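Local structure of beta-L-arabinobiosidase (Bacteroides thetaiotaomicron, 5MQR) at residues I54-A59 against F87-L92; N70-N75 against P102-L107; A81-Q86 against G161-M166; F106-K111 against T117-V122; Y391-N394 against M398-S401. The protein probably hydrolyses glycosidic bonds of plant pectin as a gut-bacterial beta-L-arabinobiosidase, perhaps with an exo-alpha-sialidase-like activity. One frame throughout, in Å; residues are numbered along the deposited sequence.

Interaction 1 of 5, residues I54-A59 against F87-L92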
# COMPACT_ATOMS: atom_id res chain seq x y z
N ILE A 54 -10.96 21.83 3.35
CA ILE A 54 -11.20 22.86 4.36
C ILE A 54 -11.50 24.20 3.68
O ILE A 54 -10.66 24.73 2.96
CB ILE A 54 -9.98 23.05 5.27
CG1 ILE A 54 -9.56 21.72 5.91
CG2 ILE A 54 -10.27 24.07 6.37
CD1 ILE A 54 -10.62 21.04 6.78
N GLN A 55 -12.70 24.74 3.93
CA GLN A 55 -13.04 26.05 3.42
C GLN A 55 -12.42 27.14 4.31
O GLN A 55 -12.57 27.13 5.52
CB GLN A 55 -14.55 26.22 3.33
CG GLN A 55 -15.04 27.37 2.47
CD GLN A 55 -16.55 27.45 2.44
OE1 GLN A 55 -17.19 27.50 3.49
NE2 GLN A 55 -17.13 27.41 1.26
N LEU A 56 -11.76 28.08 3.66
CA LEU A 56 -11.08 29.16 4.31
C LEU A 56 -11.92 30.44 4.30
O LEU A 56 -11.97 31.12 5.30
CB LEU A 56 -9.74 29.42 3.61
CG LEU A 56 -8.55 28.68 4.17
CD1 LEU A 56 -8.79 27.18 4.15
CD2 LEU A 56 -7.29 29.03 3.40
N VAL A 57 -12.51 30.77 3.14
CA VAL A 57 -13.31 31.99 2.97
C VAL A 57 -14.66 31.67 2.33
O VAL A 57 -14.71 31.06 1.26
CB VAL A 57 -12.58 33.04 2.10
CG1 VAL A 57 -13.40 34.31 2.04
CG2 VAL A 57 -11.17 33.33 2.64
N ARG A 58 -15.74 32.07 3.00
CA ARG A 58 -17.10 31.89 2.51
C ARG A 58 -17.67 33.25 2.20
O ARG A 58 -17.99 34.01 3.11
CB ARG A 58 -17.98 31.18 3.56
CG ARG A 58 -19.40 30.85 3.09
CD ARG A 58 -20.28 30.35 4.22
NE ARG A 58 -21.56 29.89 3.64
CZ ARG A 58 -22.54 30.70 3.22
NH1 ARG A 58 -22.43 32.02 3.36
NH2 ARG A 58 -23.64 30.18 2.67
N ALA A 59 -17.79 33.55 0.91
CA ALA A 59 -18.27 34.88 0.46
C ALA A 59 -19.65 35.19 1.02
O ALA A 59 -20.52 34.32 1.05
CB ALA A 59 -18.30 34.95 -1.06
N PHE A 87 1.53 28.41 7.19
CA PHE A 87 1.04 28.57 5.84
C PHE A 87 0.74 30.03 5.58
O PHE A 87 0.23 30.72 6.46
CB PHE A 87 -0.23 27.79 5.60
CG PHE A 87 -0.08 26.30 5.68
CD1 PHE A 87 -0.28 25.63 6.89
CD2 PHE A 87 0.23 25.57 4.55
CE1 PHE A 87 -0.17 24.25 6.96
CE2 PHE A 87 0.34 24.20 4.60
CZ PHE A 87 0.15 23.53 5.80
N TYR A 88 1.05 30.49 4.37
CA TYR A 88 0.63 31.78 3.86
C TYR A 88 -0.16 31.54 2.58
O TYR A 88 0.32 30.86 1.65
CB TYR A 88 1.85 32.67 3.62
CG TYR A 88 2.49 33.09 4.92
CD1 TYR A 88 3.40 32.27 5.55
CD2 TYR A 88 2.15 34.28 5.53
CE1 TYR A 88 3.95 32.64 6.77
CE2 TYR A 88 2.70 34.66 6.75
CZ TYR A 88 3.61 33.82 7.37
OH TYR A 88 4.19 34.16 8.57
N TYR A 89 -1.37 32.12 2.55
CA TYR A 89 -2.39 31.87 1.54
C TYR A 89 -2.78 33.25 1.01
O TYR A 89 -3.27 34.10 1.76
CB TYR A 89 -3.58 31.18 2.21
CG TYR A 89 -4.66 30.65 1.28
CD1 TYR A 89 -5.51 31.51 0.61
CD2 TYR A 89 -4.86 29.28 1.12
CE1 TYR A 89 -6.50 31.04 -0.21
CE2 TYR A 89 -5.87 28.79 0.31
CZ TYR A 89 -6.68 29.68 -0.36
OH TYR A 89 -7.67 29.23 -1.20
N GLN A 90 -2.51 33.47 -0.27
CA GLN A 90 -2.76 34.74 -0.96
C GLN A 90 -3.89 34.49 -1.94
O GLN A 90 -3.94 33.42 -2.54
CB GLN A 90 -1.52 35.17 -1.73
CG GLN A 90 -1.52 36.59 -2.19
CD GLN A 90 -0.66 36.86 -3.43
OE1 GLN A 90 -0.90 36.29 -4.48
NE2 GLN A 90 0.30 37.77 -3.31
N TYR A 91 -4.81 35.44 -2.10
CA TYR A 91 -5.83 35.36 -3.13
C TYR A 91 -6.25 36.75 -3.57
O TYR A 91 -6.00 37.73 -2.89
CB TYR A 91 -7.03 34.49 -2.69
CG TYR A 91 -7.96 35.07 -1.66
CD1 TYR A 91 -7.73 34.89 -0.29
CD2 TYR A 91 -9.10 35.79 -2.04
CE1 TYR A 91 -8.60 35.40 0.67
CE2 TYR A 91 -9.97 36.32 -1.09
CZ TYR A 91 -9.71 36.14 0.25
OH TYR A 91 -10.59 36.65 1.18
N LEU A 92 -6.89 36.83 -4.73
CA LEU A 92 -7.36 38.10 -5.22
C LEU A 92 -8.86 38.18 -5.28
O LEU A 92 -9.54 37.18 -5.34
CB LEU A 92 -6.73 38.48 -6.54
CG LEU A 92 -6.98 37.66 -7.77
CD1 LEU A 92 -8.20 38.14 -8.56
CD2 LEU A 92 -5.69 37.75 -8.61
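Tyr89 swings its ring out beside its own carbonyl carbon, CG lying anti to the backbone N (chi1 -171°), and this lays one ring face under Leu56. Tyr91 takes the other course: its CG stands between backbone N and carbonyl carbon (chi1 73°), which carries the phenol end to Val57. Leu56 touches with a single methyl. Leu56 CD2 sits 3.5 Å from the Tyr89 ring centroid, over the face but offset toward the rim, a CH-pi contact in which Leu56 CD2 comes within 3.3 Å of Tyr89 CD2. Both Val57 methyls touch the Tyr91 hydroxyl, CG2 at 3.7 Å and CG1 at 3.8 Å from OH. Two consecutive residues can reach the same facing strand because Leu56 and Val57 both face Met398 in a classic beta bulge, which turns both side chains toward the 87-92 strand. The buried Tyr89 hydroxyl is bonded to Trp399 O, so the ring is held at its far end as well as under the leucine methyl. A leucine in place of Tyr89 would probably leave Trp399 O without this hydroxyl partner and Leu56 CD2 without a ring face to rest on. No hydrogen bond joins the two segments: a strand of the large mixed sheet meets a strand of the four-stranded sheet 74-123 through methyls and rings, an apolar junction whose polar tip is satisfied elsewhere.

Interaction 2 of 5, residues N70-N75 against P102-L107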
# COMPACT_ATOMS: atom_id res chain seq x y z
N ASN A 70 -14.82 41.31 3.79
CA ASN A 70 -15.79 42.42 3.81
C ASN A 70 -16.77 42.42 2.64
O ASN A 70 -17.03 43.44 2.03
CB ASN A 70 -15.07 43.78 3.96
CG ASN A 70 -14.43 43.92 5.33
OD1 ASN A 70 -13.19 43.97 5.43
ND2 ASN A 70 -15.26 43.95 6.41
N GLY A 71 -17.30 41.23 2.36
CA GLY A 71 -18.45 41.07 1.47
C GLY A 71 -18.16 40.98 -0.01
O GLY A 71 -19.10 40.95 -0.81
N TRP A 72 -16.90 40.90 -0.39
CA TRP A 72 -16.56 40.74 -1.81
C TRP A 72 -16.86 39.29 -2.22
O TRP A 72 -16.54 38.34 -1.48
CB TRP A 72 -15.10 41.13 -2.03
CG TRP A 72 -14.82 42.59 -1.83
CD1 TRP A 72 -15.47 43.44 -1.01
CD2 TRP A 72 -13.78 43.36 -2.44
NE1 TRP A 72 -14.94 44.69 -1.09
CE2 TRP A 72 -13.89 44.67 -1.96
CE3 TRP A 72 -12.78 43.07 -3.37
CZ2 TRP A 72 -13.05 45.70 -2.38
CZ3 TRP A 72 -11.95 44.09 -3.79
CH2 TRP A 72 -12.09 45.39 -3.29
N THR A 73 -17.51 39.11 -3.38
CA THR A 73 -18.00 37.80 -3.81
C THR A 73 -17.33 37.21 -5.06
O THR A 73 -17.69 36.11 -5.45
CB THR A 73 -19.52 37.80 -4.02
OG1 THR A 73 -19.84 38.63 -5.14
CG2 THR A 73 -20.23 38.30 -2.76
N TYR A 74 -16.38 37.93 -5.66
CA TYR A 74 -15.43 37.36 -6.60
C TYR A 74 -14.11 37.19 -5.88
O TYR A 74 -13.46 38.17 -5.54
CB TYR A 74 -15.23 38.26 -7.83
CG TYR A 74 -14.17 37.73 -8.79
CD1 TYR A 74 -14.48 36.75 -9.71
CD2 TYR A 74 -12.86 38.21 -8.75
CE1 TYR A 74 -13.52 36.25 -10.58
CE2 TYR A 74 -11.90 37.72 -9.62
CZ TYR A 74 -12.23 36.73 -10.52
OH TYR A 74 -11.28 36.24 -11.38
N ASN A 75 -13.73 35.93 -5.65
CA ASN A 75 -12.52 35.58 -4.93
C ASN A 75 -11.88 34.41 -5.70
O ASN A 75 -12.55 33.39 -5.90
CB ASN A 75 -12.84 35.16 -3.49
CG ASN A 75 -13.60 36.24 -2.70
OD1 ASN A 75 -13.01 37.23 -2.25
ND2 ASN A 75 -14.92 36.04 -2.53
N PRO A 102 -13.45 47.69 -7.95
CA PRO A 102 -12.05 47.59 -7.52
C PRO A 102 -11.54 46.15 -7.37
O PRO A 102 -12.28 45.20 -7.56
CB PRO A 102 -12.02 48.36 -6.18
CG PRO A 102 -13.43 48.31 -5.68
CD PRO A 102 -14.31 48.26 -6.90
N SER A 103 -10.26 46.03 -7.05
CA SER A 103 -9.57 44.77 -7.09
C SER A 103 -8.39 44.87 -6.16
O SER A 103 -7.69 45.90 -6.14
CB SER A 103 -9.10 44.49 -8.52
OG SER A 103 -8.58 43.17 -8.68
N GLN A 104 -8.15 43.81 -5.39
CA GLN A 104 -7.06 43.79 -4.43
C GLN A 104 -6.64 42.38 -4.13
O GLN A 104 -7.31 41.44 -4.58
CB GLN A 104 -7.49 44.46 -3.13
CG GLN A 104 -8.60 43.74 -2.41
CD GLN A 104 -9.33 44.62 -1.41
OE1 GLN A 104 -9.20 45.84 -1.40
NE2 GLN A 104 -10.11 43.97 -0.55
N THR A 105 -5.56 42.24 -3.37
CA THR A 105 -5.01 40.94 -2.98
C THR A 105 -5.02 40.79 -1.46
O THR A 105 -4.61 41.70 -0.75
CB THR A 105 -3.58 40.81 -3.54
OG1 THR A 105 -3.64 40.90 -4.97
CG2 THR A 105 -2.90 39.46 -3.11
N PHE A 106 -5.52 39.65 -1.00
CA PHE A 106 -5.66 39.31 0.42
C PHE A 106 -4.59 38.31 0.85
O PHE A 106 -4.09 37.53 0.03
CB PHE A 106 -7.00 38.64 0.68
CG PHE A 106 -8.18 39.58 0.75
CD1 PHE A 106 -8.32 40.46 1.81
CD2 PHE A 106 -9.20 39.50 -0.19
CE1 PHE A 106 -9.44 41.30 1.91
CE2 PHE A 106 -10.31 40.31 -0.10
CZ PHE A 106 -10.44 41.21 0.95
N LEU A 107 -4.24 38.35 2.14
CA LEU A 107 -3.35 37.36 2.76
C LEU A 107 -3.94 36.81 4.06
O LEU A 107 -4.49 37.57 4.88
CB LEU A 107 -2.00 37.98 3.10
CG LEU A 107 -0.90 37.06 3.64
CD1 LEU A 107 -0.35 36.19 2.51
CD2 LEU A 107 0.20 37.88 4.28
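The amide of Gln104 lies flat over the six-membered ring end of Trp72, the two planes 13° apart, with Trp72 CH2 only 3.4 Å from Gln104 CD. Gln104 NE2 stands 3.6 Å above the Trp72 indole plane, displaced toward the rim, while the two side chains cross at about a right angle. Pro102 and Ser103 meet the same end of the indole: Pro102 CG is 4.0 Å from Trp72 CH2, and Ser103 CA is at the ring edge, 4.1 Å from Trp72 CZ3. A chi1 of 64° starts Gln104 on this path, and the chain runs extended beyond CG. Further out, Asn75 ND2 donates to Trp72 O at 3.0 Å and also to the carbonyl of Glu396, which ties the backbone of the tryptophan's loop to the start of strand 74-83. Pro95 touches the indole too, and Gln104 packs on Pro125 and Ile121. With an alanine in place of Trp72, the Gln104 amide would lose the surface it lies on and would probably be freer to turn. The contact joins the loop before strand 74-83 to the start of strand 104-110 across the sheet's intervening strand 86-94. With no hydrogen bond between the segments, the contact probably rests on dispersion and on the amide dipole lying over the pi surface.

Interaction 3 of 5, residues A81-Q86 against G161-M166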
# COMPACT_ATOMS: atom_id res chain seq x y z
N ALA A 81 2.40 29.44 0.27
CA ALA A 81 3.76 29.20 0.75
C ALA A 81 3.71 28.71 2.21
O ALA A 81 2.66 28.75 2.85
CB ALA A 81 4.60 30.45 0.62
N TYR A 82 4.84 28.18 2.69
CA TYR A 82 5.00 27.76 4.08
C TYR A 82 6.30 28.33 4.62
O TYR A 82 7.37 28.06 4.09
CB TYR A 82 5.00 26.23 4.17
CG TYR A 82 5.00 25.67 5.58
CD1 TYR A 82 3.82 25.47 6.27
CD2 TYR A 82 6.21 25.32 6.21
CE1 TYR A 82 3.82 24.93 7.56
CE2 TYR A 82 6.23 24.79 7.51
CZ TYR A 82 5.04 24.61 8.18
OH TYR A 82 5.04 24.09 9.46
N TRP A 83 6.22 29.10 5.69
CA TRP A 83 7.36 29.86 6.16
C TRP A 83 7.26 30.07 7.64
O TRP A 83 6.21 30.45 8.14
CB TRP A 83 7.31 31.22 5.47
CG TRP A 83 8.45 32.10 5.76
CD1 TRP A 83 9.73 31.95 5.31
CD2 TRP A 83 8.44 33.30 6.54
NE1 TRP A 83 10.52 32.98 5.77
CE2 TRP A 83 9.74 33.83 6.52
CE3 TRP A 83 7.45 33.98 7.25
CZ2 TRP A 83 10.09 35.01 7.20
CZ3 TRP A 83 7.78 35.16 7.92
CH2 TRP A 83 9.10 35.67 7.89
N ASN A 84 8.36 29.86 8.35
CA ASN A 84 8.41 30.00 9.80
C ASN A 84 7.31 29.26 10.55
O ASN A 84 6.65 29.84 11.43
CB ASN A 84 8.43 31.48 10.19
CG ASN A 84 9.78 31.90 10.63
OD1 ASN A 84 10.07 31.96 11.83
ND2 ASN A 84 10.68 32.08 9.65
N GLY A 85 7.10 28.00 10.17
CA GLY A 85 6.09 27.16 10.76
C GLY A 85 4.65 27.52 10.40
O GLY A 85 3.74 27.02 11.04
N GLN A 86 4.42 28.35 9.38
CA GLN A 86 3.05 28.78 9.04
C GLN A 86 2.77 28.75 7.55
O GLN A 86 3.66 29.09 6.77
CB GLN A 86 2.77 30.21 9.55
CG GLN A 86 2.64 30.27 11.06
CD GLN A 86 2.44 31.67 11.63
OE1 GLN A 86 2.96 31.97 12.69
NE2 GLN A 86 1.69 32.52 10.93
N GLY A 161 16.36 33.71 4.05
CA GLY A 161 15.17 33.31 4.78
C GLY A 161 14.06 34.34 4.96
O GLY A 161 13.19 34.14 5.80
N ARG A 162 14.07 35.43 4.18
CA ARG A 162 12.97 36.40 4.15
C ARG A 162 11.81 35.99 3.23
O ARG A 162 12.00 35.28 2.21
CB ARG A 162 13.49 37.78 3.77
CG ARG A 162 14.44 38.37 4.81
CD ARG A 162 15.09 39.62 4.28
NE ARG A 162 15.80 40.39 5.32
CZ ARG A 162 15.53 41.64 5.69
NH1 ARG A 162 14.56 42.36 5.14
NH2 ARG A 162 16.28 42.21 6.62
N LEU A 163 10.60 36.40 3.60
CA LEU A 163 9.42 36.05 2.82
C LEU A 163 8.99 37.27 2.06
O LEU A 163 8.67 38.27 2.67
CB LEU A 163 8.27 35.55 3.71
CG LEU A 163 6.98 35.14 2.98
CD1 LEU A 163 7.20 34.07 1.91
CD2 LEU A 163 5.95 34.63 3.97
N ILE A 164 8.99 37.19 0.73
CA ILE A 164 8.48 38.27 -0.12
C ILE A 164 7.16 37.80 -0.72
O ILE A 164 7.04 36.65 -1.19
CB ILE A 164 9.47 38.66 -1.24
CG1 ILE A 164 10.90 38.86 -0.69
CG2 ILE A 164 9.02 39.92 -1.97
CD1 ILE A 164 11.05 39.89 0.39
N THR A 165 6.15 38.67 -0.70
CA THR A 165 4.91 38.41 -1.42
C THR A 165 4.79 39.44 -2.54
O THR A 165 5.33 40.54 -2.44
CB THR A 165 3.67 38.37 -0.50
OG1 THR A 165 2.52 37.92 -1.23
CG2 THR A 165 3.40 39.73 0.13
N MSE A 166 4.14 39.06 -3.65
CA MSE A 166 4.11 39.91 -4.85
C MSE A 166 2.79 39.82 -5.55
O MSE A 166 2.07 38.82 -5.45
CB MSE A 166 5.24 39.58 -5.83
CG MSE A 166 5.27 38.11 -6.25
SE MSE A 166 6.86 37.64 -7.34
CE MSE A 166 7.70 36.39 -6.08
O HOH W 1 13.17 32.96 8.23
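A two-residue beta hairpin, closed by a type I' turn from Trp83 to Gln86, supplies one side of this contact; backbone bonds between Trp83 and Gln86 in both directions fix the turn. From its first corner Trp83 reaches out with CG anti to the backbone N (chi1 -176°) and meets the 161-166 segment by both edge and face. At the edge, Trp83 NE1 donates to Gly161 O at 2.9 Å; the oxygen lies in the indole plane, whereas the N-H arrives from above the carbonyl plane (45° out of it). Over one face, Leu163 CB sits 3.7 Å from the centroid of the Trp83 six-membered ring in a CH-pi contact, and Leu163 CD2 adds a touch at 3.7 Å from Trp83 CE3. The opposite face carries the amide of the next residue, with Asn84 ND2 3.7 Å above the Trp83 ring plane, so the indole is clamped between leucine and asparagine. A water donates to Gly161 O (2.7 Å) and weakly accepts from Asn84 ND2, giving this carbonyl two donors. Within the propeller, the hairpin of strands 74-83 and 86-94 thereby meets strand 163-170, which lies between strands 148-157 and 186-192 in the next four-stranded sheet, with helix 226-236 packed against Arg162 and Ile164.

Interaction 4 of 5, residues F106-K111 against T117-V122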
# COMPACT_ATOMS: atom_id res chain seq x y z
N PHE A 106 -5.52 39.65 -1.00
CA PHE A 106 -5.66 39.31 0.42
C PHE A 106 -4.59 38.31 0.85
O PHE A 106 -4.09 37.53 0.03
CB PHE A 106 -7.00 38.64 0.68
CG PHE A 106 -8.18 39.58 0.75
CD1 PHE A 106 -8.32 40.46 1.81
CD2 PHE A 106 -9.20 39.50 -0.19
CE1 PHE A 106 -9.44 41.30 1.91
CE2 PHE A 106 -10.31 40.31 -0.10
CZ PHE A 106 -10.44 41.21 0.95
N LEU A 107 -4.24 38.35 2.14
CA LEU A 107 -3.35 37.36 2.76
C LEU A 107 -3.94 36.81 4.06
O LEU A 107 -4.49 37.57 4.88
CB LEU A 107 -2.00 37.98 3.10
CG LEU A 107 -0.90 37.06 3.64
CD1 LEU A 107 -0.35 36.19 2.51
CD2 LEU A 107 0.20 37.88 4.28
N MSE A 108 -3.75 35.51 4.26
CA MSE A 108 -4.16 34.79 5.47
C MSE A 108 -3.08 33.83 5.85
O MSE A 108 -2.38 33.29 5.00
CB MSE A 108 -5.31 33.85 5.15
CG MSE A 108 -6.58 34.53 4.74
SE MSE A 108 -7.75 33.18 3.93
CE MSE A 108 -8.63 32.61 5.60
N THR A 109 -3.01 33.53 7.14
CA THR A 109 -1.99 32.64 7.67
C THR A 109 -2.56 31.61 8.67
O THR A 109 -3.63 31.82 9.22
CB THR A 109 -0.80 33.45 8.22
OG1 THR A 109 0.29 32.55 8.46
CG2 THR A 109 -1.14 34.20 9.49
N SER A 110 -1.85 30.49 8.85
CA SER A 110 -2.26 29.39 9.75
C SER A 110 -1.04 28.61 10.26
O SER A 110 -0.14 28.31 9.49
CB SER A 110 -3.21 28.46 9.00
OG SER A 110 -3.69 27.38 9.80
N LYS A 111 -1.02 28.28 11.55
CA LYS A 111 -0.01 27.34 12.09
C LYS A 111 -0.22 25.90 11.60
O LYS A 111 0.74 25.21 11.30
CB LYS A 111 0.01 27.36 13.62
CG LYS A 111 0.46 28.70 14.20
CD LYS A 111 -0.13 29.00 15.60
CE LYS A 111 -0.81 30.38 15.67
NZ LYS A 111 -0.99 30.86 17.07
N THR A 117 -6.08 33.00 10.27
CA THR A 117 -6.38 34.40 10.54
C THR A 117 -7.33 34.94 9.46
O THR A 117 -7.50 34.32 8.38
CB THR A 117 -5.10 35.25 10.50
OG1 THR A 117 -4.48 35.10 9.22
CG2 THR A 117 -4.11 34.81 11.60
N ASN A 118 -7.93 36.08 9.75
CA ASN A 118 -8.76 36.76 8.78
C ASN A 118 -7.95 37.28 7.58
O ASN A 118 -6.80 37.66 7.73
CB ASN A 118 -9.54 37.91 9.44
CG ASN A 118 -10.56 37.40 10.47
OD1 ASN A 118 -11.13 36.31 10.34
ND2 ASN A 118 -10.79 38.19 11.49
N PRO A 119 -8.57 37.28 6.37
CA PRO A 119 -7.92 37.90 5.20
C PRO A 119 -7.57 39.32 5.55
O PRO A 119 -8.38 40.03 6.12
CB PRO A 119 -8.99 37.89 4.11
CG PRO A 119 -9.94 36.83 4.53
CD PRO A 119 -9.84 36.64 6.02
N GLU A 120 -6.35 39.69 5.22
CA GLU A 120 -5.81 41.00 5.48
C GLU A 120 -5.43 41.54 4.10
O GLU A 120 -4.81 40.82 3.32
CB GLU A 120 -4.56 40.81 6.35
CG GLU A 120 -4.42 41.71 7.55
CD GLU A 120 -3.06 41.56 8.23
OE1 GLU A 120 -2.66 40.41 8.52
OE2 GLU A 120 -2.39 42.59 8.46
N ILE A 121 -5.79 42.78 3.78
CA ILE A 121 -5.42 43.36 2.48
C ILE A 121 -3.90 43.54 2.45
O ILE A 121 -3.33 44.25 3.28
CB ILE A 121 -6.13 44.70 2.20
CG1 ILE A 121 -7.67 44.50 2.11
CG2 ILE A 121 -5.64 45.32 0.89
CD1 ILE A 121 -8.47 45.76 2.34
N VAL A 122 -3.24 42.88 1.49
CA VAL A 122 -1.78 42.89 1.40
C VAL A 122 -1.29 43.75 0.22
O VAL A 122 -0.25 44.37 0.31
CB VAL A 122 -1.20 41.44 1.43
CG1 VAL A 122 -1.55 40.65 0.18
CG2 VAL A 122 0.29 41.46 1.67
O HOH W 2 -4.15 37.43 8.13
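Thr117 OG1 accepts the backbone N-H of Thr109 at 3.0 Å and has a water at 2.6 Å as a second partner. A chi1 of 58° turns the Thr117 hydroxyl back toward that N-H. In return Thr117 N donates to Thr109 O at 2.9 Å, nearly straight at 164°, so the two threonines close the pairing where the regular ladder has ended. The same water also lies near Asn118 O and, more distantly, Leu107 O. The ladder proper is short: Leu107 and Glu120 form an antiparallel hydrogen-bonded pair, N to O at 2.8 Å in each direction, and Phe106 faces Ile121 as a non-hydrogen-bonded pair. Around Phe106 the packing is apolar, with Pro119 CB 3.5 Å from Phe106 CD1 and Ile121 CG1 3.7 Å from Phe106 CE1, both obliquely placed. Met108 lays its CG near Pro119 and its CE by Thr117 O, then packs onward against Leu56 and Val57. On the other face Leu107 meets Val122. Strand 120-123 is the last of the four-stranded antiparallel sheet 74-123. Past the Leu107-Glu120 pair the Thr117 hydroxyl takes the Thr109 N-H in place of a backbone carbonyl, so the end of this edge hairpin is held by a side-chain oxygen and a water as well as by backbone bonds.

Interaction 5 of 5, residues Y391-N394 against M398-S401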
# COMPACT_ATOMS: atom_id res chain seq x y z
N TYR A 391 -7.10 26.30 -3.86
CA TYR A 391 -8.02 26.41 -5.01
C TYR A 391 -9.26 27.24 -4.61
O TYR A 391 -9.51 27.44 -3.43
CB TYR A 391 -8.46 25.03 -5.52
CG TYR A 391 -9.08 24.11 -4.49
CD1 TYR A 391 -8.29 23.37 -3.63
CD2 TYR A 391 -10.47 23.94 -4.42
CE1 TYR A 391 -8.85 22.51 -2.70
CE2 TYR A 391 -11.04 23.07 -3.47
CZ TYR A 391 -10.21 22.36 -2.60
OH TYR A 391 -10.73 21.48 -1.66
N SER A 392 -10.00 27.74 -5.59
CA SER A 392 -11.25 28.42 -5.30
C SER A 392 -12.35 27.49 -5.73
O SER A 392 -12.13 26.52 -6.45
CB SER A 392 -11.33 29.76 -6.04
OG SER A 392 -11.71 29.63 -7.41
N VAL A 393 -13.55 27.75 -5.24
CA VAL A 393 -14.73 27.07 -5.74
C VAL A 393 -15.64 28.14 -6.29
O VAL A 393 -15.99 29.08 -5.58
CB VAL A 393 -15.43 26.23 -4.66
CG1 VAL A 393 -16.80 25.75 -5.14
CG2 VAL A 393 -14.54 25.05 -4.26
N ASN A 394 -16.01 27.98 -7.56
CA ASN A 394 -16.86 28.94 -8.30
C ASN A 394 -16.27 30.34 -8.45
O ASN A 394 -17.01 31.27 -8.74
CB ASN A 394 -18.25 29.07 -7.63
CG ASN A 394 -18.98 27.76 -7.53
OD1 ASN A 394 -18.94 26.94 -8.43
ND2 ASN A 394 -19.68 27.57 -6.44
N MSE A 398 -12.94 30.41 -1.04
CA MSE A 398 -11.53 29.98 -1.02
C MSE A 398 -11.41 28.75 -0.16
O MSE A 398 -11.99 28.67 0.96
CB MSE A 398 -10.59 31.09 -0.55
CG MSE A 398 -10.74 32.42 -1.27
SE MSE A 398 -10.75 32.19 -3.21
CE MSE A 398 -8.93 31.49 -3.39
N TRP A 399 -10.70 27.76 -0.69
CA TRP A 399 -10.52 26.46 -0.05
C TRP A 399 -9.03 26.05 -0.01
O TRP A 399 -8.19 26.57 -0.77
CB TRP A 399 -11.27 25.38 -0.84
CG TRP A 399 -12.72 25.40 -0.71
CD1 TRP A 399 -13.58 26.24 -1.33
CD2 TRP A 399 -13.52 24.49 0.04
NE1 TRP A 399 -14.87 25.92 -1.02
CE2 TRP A 399 -14.87 24.85 -0.16
CE3 TRP A 399 -13.22 23.40 0.86
CZ2 TRP A 399 -15.92 24.19 0.45
CZ3 TRP A 399 -14.28 22.73 1.48
CH2 TRP A 399 -15.61 23.13 1.27
N ILE A 400 -8.75 25.09 0.86
CA ILE A 400 -7.48 24.35 0.83
C ILE A 400 -7.79 22.85 1.00
O ILE A 400 -8.79 22.49 1.59
CB ILE A 400 -6.47 24.90 1.88
CG1 ILE A 400 -5.02 24.63 1.46
CG2 ILE A 400 -6.74 24.36 3.30
CD1 ILE A 400 -3.96 25.39 2.27
N SER A 401 -6.95 21.98 0.45
CA SER A 401 -7.07 20.55 0.71
C SER A 401 -5.74 20.02 1.18
O SER A 401 -4.69 20.37 0.64
CB SER A 401 -7.54 19.77 -0.52
OG SER A 401 -8.97 19.78 -0.63
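Backbone bonds set the frame of this hairpin: Trp399 N donates to Tyr391 O at 3.0 Å and Tyr391 N to Trp399 O at a longer 3.3 Å, making Tyr391 and Trp399 an antiparallel hydrogen-bonded pair beside the non-hydrogen-bonded pair Ser392 and Met398. The short strand axes run at 129°, well twisted from strictly antiparallel. Aromatic contact follows on the face that carries Tyr391 and Trp399. Trp399 CB rests over the Tyr391 ring, 3.8 Å from its centroid, as a CH-pi contact. The planes of the tyrosine ring and the indole five-membered ring are near parallel, yet slid so far apart that they barely overlap. An apolar touch completes this side: Val393 CG2 is packed tightly, 3.3 Å from Trp399 CD1. On the other face Met398, a selenomethionine folded back at chi2 and chi3, sets SE 3.8 Å from Ser392 CB. One polar side-chain bond crosses, between Tyr391 OH and Ser401 OG at 2.7 Å; Tyr391 CG is staggered over its own backbone, flanked by N and C (chi1 55°), which leans the ring along the partner strand to reach it. His352 also bonds the phenol, Asn53 the serine. These buried hydroxyls therefore have one another and further partners, a polar chain at the border of an aromatic cluster, which anchors the Tyr391 hydroxyl while Trp399 CB covers one face of its ring.

Along the chain, interaction 1 opens at 54-59, interaction 2 at 70-75 and interaction 3 at 81-86; they close at 87-92, 102-107 and 161-166 in that order, so each crosses the other two. Interaction 4 is a short hairpin lying within the long loop of interaction 3, and it starts on Phe106 and Leu107, where interaction 2 ends. Interaction 5 comes much later, as a separate hairpin. Interactions 2 and 4 tie together strands and loops of the four-stranded sheet 74-123, while interaction 3 joins that sheet to the next. Interaction 1 links it to strand 52-57, which pairs with strand 397-403 of interaction 5, consistent with N-terminal and late strands together closing the propeller ring.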